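Local coordinates for proto-oncogene tyrosine-protein kinase receptor Ret (Danio rerio, PDB 7AMK) that acts as a receptor tyrosine kinase whose cadherin-like extracellular domains probably recognise GDNF together with its co-receptor GFR alpha 1, at residues H202-C207 with E217-L222. The protein carries 4 engineered substitutions. Residues are numbered along the deposited sequence; the frame is centred on the assembly and turned at random.
Sequences HLDIVC and EVFRSL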
loop_
_atom_site.group_PDB
_atom_site.type_symbol
_atom_site.label_atom_id
_atom_site.label_comp_id
_atom_site.label_asym_id
_atom_site.label_seq_id
_atom_site.Cartn_x
_atom_site.Cartn_y
_atom_site.Cartn_z
ATOM N N HIS A 202 -14.386 34.990 -22.894
ATOM C CA HIS A 202 -13.551 36.126 -23.248
ATOM C C HIS A 202 -14.367 37.107 -24.072
ATOM O O HIS A 202 -15.008 36.724 -25.058
ATOM C CB HIS A 202 -12.320 35.681 -24.033
ATOM C CG HIS A 202 -11.366 34.849 -23.233
ATOM N ND1 HIS A 202 -10.534 35.386 -22.269
ATOM C CD2 HIS A 202 -11.123 33.513 -23.238
ATOM C CE1 HIS A 202 -9.812 34.420 -21.725
ATOM N NE2 HIS A 202 -10.148 33.276 -22.295
ATOM N N LEU A 203 -14.365 38.357 -23.643
ATOM C CA LEU A 203 -15.155 39.408 -24.261
ATOM C C LEU A 203 -14.232 40.564 -24.609
ATOM O O LEU A 203 -13.254 40.838 -23.899
ATOM C CB LEU A 203 -16.295 39.900 -23.329
ATOM C CG LEU A 203 -17.349 38.863 -22.887
ATOM C CD1 LEU A 203 -18.459 39.475 -21.975
ATOM C CD2 LEU A 203 -17.995 38.236 -24.121
ATOM N N ASP A 204 -14.524 41.197 -25.739
ATOM C CA ASP A 204 -13.940 42.474 -26.114
ATOM C C ASP A 204 -15.071 43.493 -26.204
ATOM O O ASP A 204 -15.988 43.338 -27.019
ATOM C CB ASP A 204 -13.168 42.373 -27.440
ATOM C CG ASP A 204 -11.943 43.310 -27.484
ATOM O OD1 ASP A 204 -11.533 43.820 -26.427
ATOM O OD2 ASP A 204 -11.390 43.547 -28.579
ATOM N N ILE A 205 -15.020 44.512 -25.328
ATOM C CA ILE A 205 -15.957 45.634 -25.300
ATOM C C ILE A 205 -15.402 46.768 -26.168
ATOM O O ILE A 205 -14.206 47.079 -26.113
ATOM C CB ILE A 205 -16.169 46.101 -23.844
ATOM C CG1 ILE A 205 -16.639 44.944 -22.950
ATOM C CG2 ILE A 205 -17.162 47.262 -23.750
ATOM C CD1 ILE A 205 -17.865 44.185 -23.480
ATOM N N VAL A 206 -16.258 47.377 -26.993
ATOM C CA VAL A 206 -15.904 48.547 -27.798
ATOM C C VAL A 206 -16.667 49.748 -27.266
ATOM O O VAL A 206 -17.886 49.677 -27.048
ATOM C CB VAL A 206 -16.208 48.345 -29.294
ATOM C CG1 VAL A 206 -17.695 48.244 -29.521
ATOM C CG2 VAL A 206 -15.666 49.515 -30.102
ATOM N N CYS A 207 -15.947 50.852 -27.073
ATOM C CA CYS A 207 -16.502 52.138 -26.672
ATOM C C CYS A 207 -16.375 53.109 -27.856
ATOM O O CYS A 207 -15.280 53.286 -28.397
ATOM C CB CYS A 207 -15.766 52.663 -25.439
ATOM S SG CYS A 207 -16.298 54.245 -24.824
ATOM N N GLU A 217 -13.029 55.116 -31.313
ATOM C CA GLU A 217 -13.327 53.854 -30.656
ATOM C C GLU A 217 -12.154 53.406 -29.793
ATOM O O GLU A 217 -10.993 53.574 -30.178
ATOM C CB GLU A 217 -13.683 52.781 -31.691
ATOM C CG GLU A 217 -12.618 52.620 -32.710
ATOM C CD GLU A 217 -13.029 51.760 -33.890
ATOM O OE1 GLU A 217 -14.066 51.066 -33.821
ATOM O OE2 GLU A 217 -12.295 51.793 -34.897
ATOM N N VAL A 218 -12.475 52.829 -28.626
ATOM C CA VAL A 218 -11.511 52.227 -27.708
ATOM C C VAL A 218 -11.990 50.813 -27.390
ATOM O O VAL A 218 -13.171 50.614 -27.084
ATOM C CB VAL A 218 -11.357 53.024 -26.379
ATOM C CG1 VAL A 218 -10.346 52.353 -25.479
ATOM C CG2 VAL A 218 -10.933 54.436 -26.604
ATOM N N PHE A 219 -11.074 49.844 -27.410
ATOM C CA PHE A 219 -11.413 48.457 -27.103
ATOM C C PHE A 219 -10.833 48.036 -25.758
ATOM O O PHE A 219 -9.764 48.491 -25.359
ATOM C CB PHE A 219 -10.919 47.508 -28.183
ATOM C CG PHE A 219 -11.433 47.827 -29.547
ATOM C CD1 PHE A 219 -10.779 48.753 -30.356
ATOM C CD2 PHE A 219 -12.583 47.201 -30.030
ATOM C CE1 PHE A 219 -11.266 49.046 -31.638
ATOM C CE2 PHE A 219 -13.065 47.488 -31.301
ATOM C CZ PHE A 219 -12.404 48.406 -32.103
ATOM N N ARG A 220 -11.546 47.147 -25.070
ATOM C CA ARG A 220 -11.160 46.662 -23.749
ATOM C C ARG A 220 -11.458 45.171 -23.663
ATOM O O ARG A 220 -12.603 44.740 -23.844
ATOM C CB ARG A 220 -11.911 47.427 -22.657
ATOM C CG ARG A 220 -11.611 46.972 -21.236
ATOM C CD ARG A 220 -10.139 46.632 -21.095
ATOM N NE ARG A 220 -9.694 46.721 -19.713
ATOM C CZ ARG A 220 -8.779 47.575 -19.280
ATOM N NH1 ARG A 220 -8.152 48.392 -20.110
ATOM N NH2 ARG A 220 -8.484 47.606 -17.980
ATOM N N SER A 221 -10.434 44.387 -23.390
ATOM C CA SER A 221 -10.580 42.945 -23.250
ATOM C C SER A 221 -10.965 42.580 -21.815
ATOM O O SER A 221 -10.302 43.012 -20.876
ATOM C CB SER A 221 -9.264 42.268 -23.617
ATOM O OG SER A 221 -9.430 40.880 -23.712
ATOM N N LEU A 222 -12.036 41.807 -21.639
ATOM C CA LEU A 222 -12.330 41.266 -20.323
ATOM C C LEU A 222 -12.902 39.858 -20.466
ATOM O O LEU A 222 -13.038 39.326 -21.569
ATOM C CB LEU A 222 -13.262 42.191 -19.539
ATOM C CG LEU A 222 -14.719 42.269 -19.978
ATOM C CD1 LEU A 222 -15.584 42.884 -18.878
ATOM C CD2 LEU A 222 -14.801 43.074 -21.272
#
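Leu203, Ile205 and Cys207 trade pairs of backbone hydrogen bonds with Leu222, Arg220 and Val218 respectively, making 202-207 and 217-222 an antiparallel pair with strand directions 159° apart. Cys207 N to Val218 O is 2.8 Å. Between these pairs come the non-hydrogen-bonded ones, Asp204 with Ser221 and Val206 with Phe219. On their face of the sheet Val206 and Phe219 run side by side, pointing the same way. Val206 CG2, anti to its backbone N, meets Phe219 CE2 obliquely at 3.5 Å. Asp204 crosses Phe219 at about a right angle, its carboxylate plane 30° from the ring and OD2 4.0 Å from Phe219 CB. Its OD1 sits 3.3 Å from Ser221 N, but the angle is too poor for a hydrogen bond; the same oxygen lies 3.9 Å from Ser221 CB. An alanine in place of Asp204 would probably leave Phe219 CB and Ser221 CB without the carboxylate beside them and open a gap there.

The two segments belong to the hairpin of strands 200-210 and 215-227, the central strands of a mixed four-stranded sheet in a cadherin domain. Strand 165-170 flanks 200-210, and Ile205 and Cys207 both pack on its Tyr168. On the face that carries Leu203, Ile205 and Cys207, Leu222 also contributes its side chain, though the placement of its CD2 is doubtful. Cys207 SG, anti to its backbone N (chi1 179°), forms a disulfide with Cys130, tying the hairpin to helix 126-130. Nearby, the Arg220 guanidinium turns off from 202-207, and its NH2 hydrogen-bonds Glu133 O.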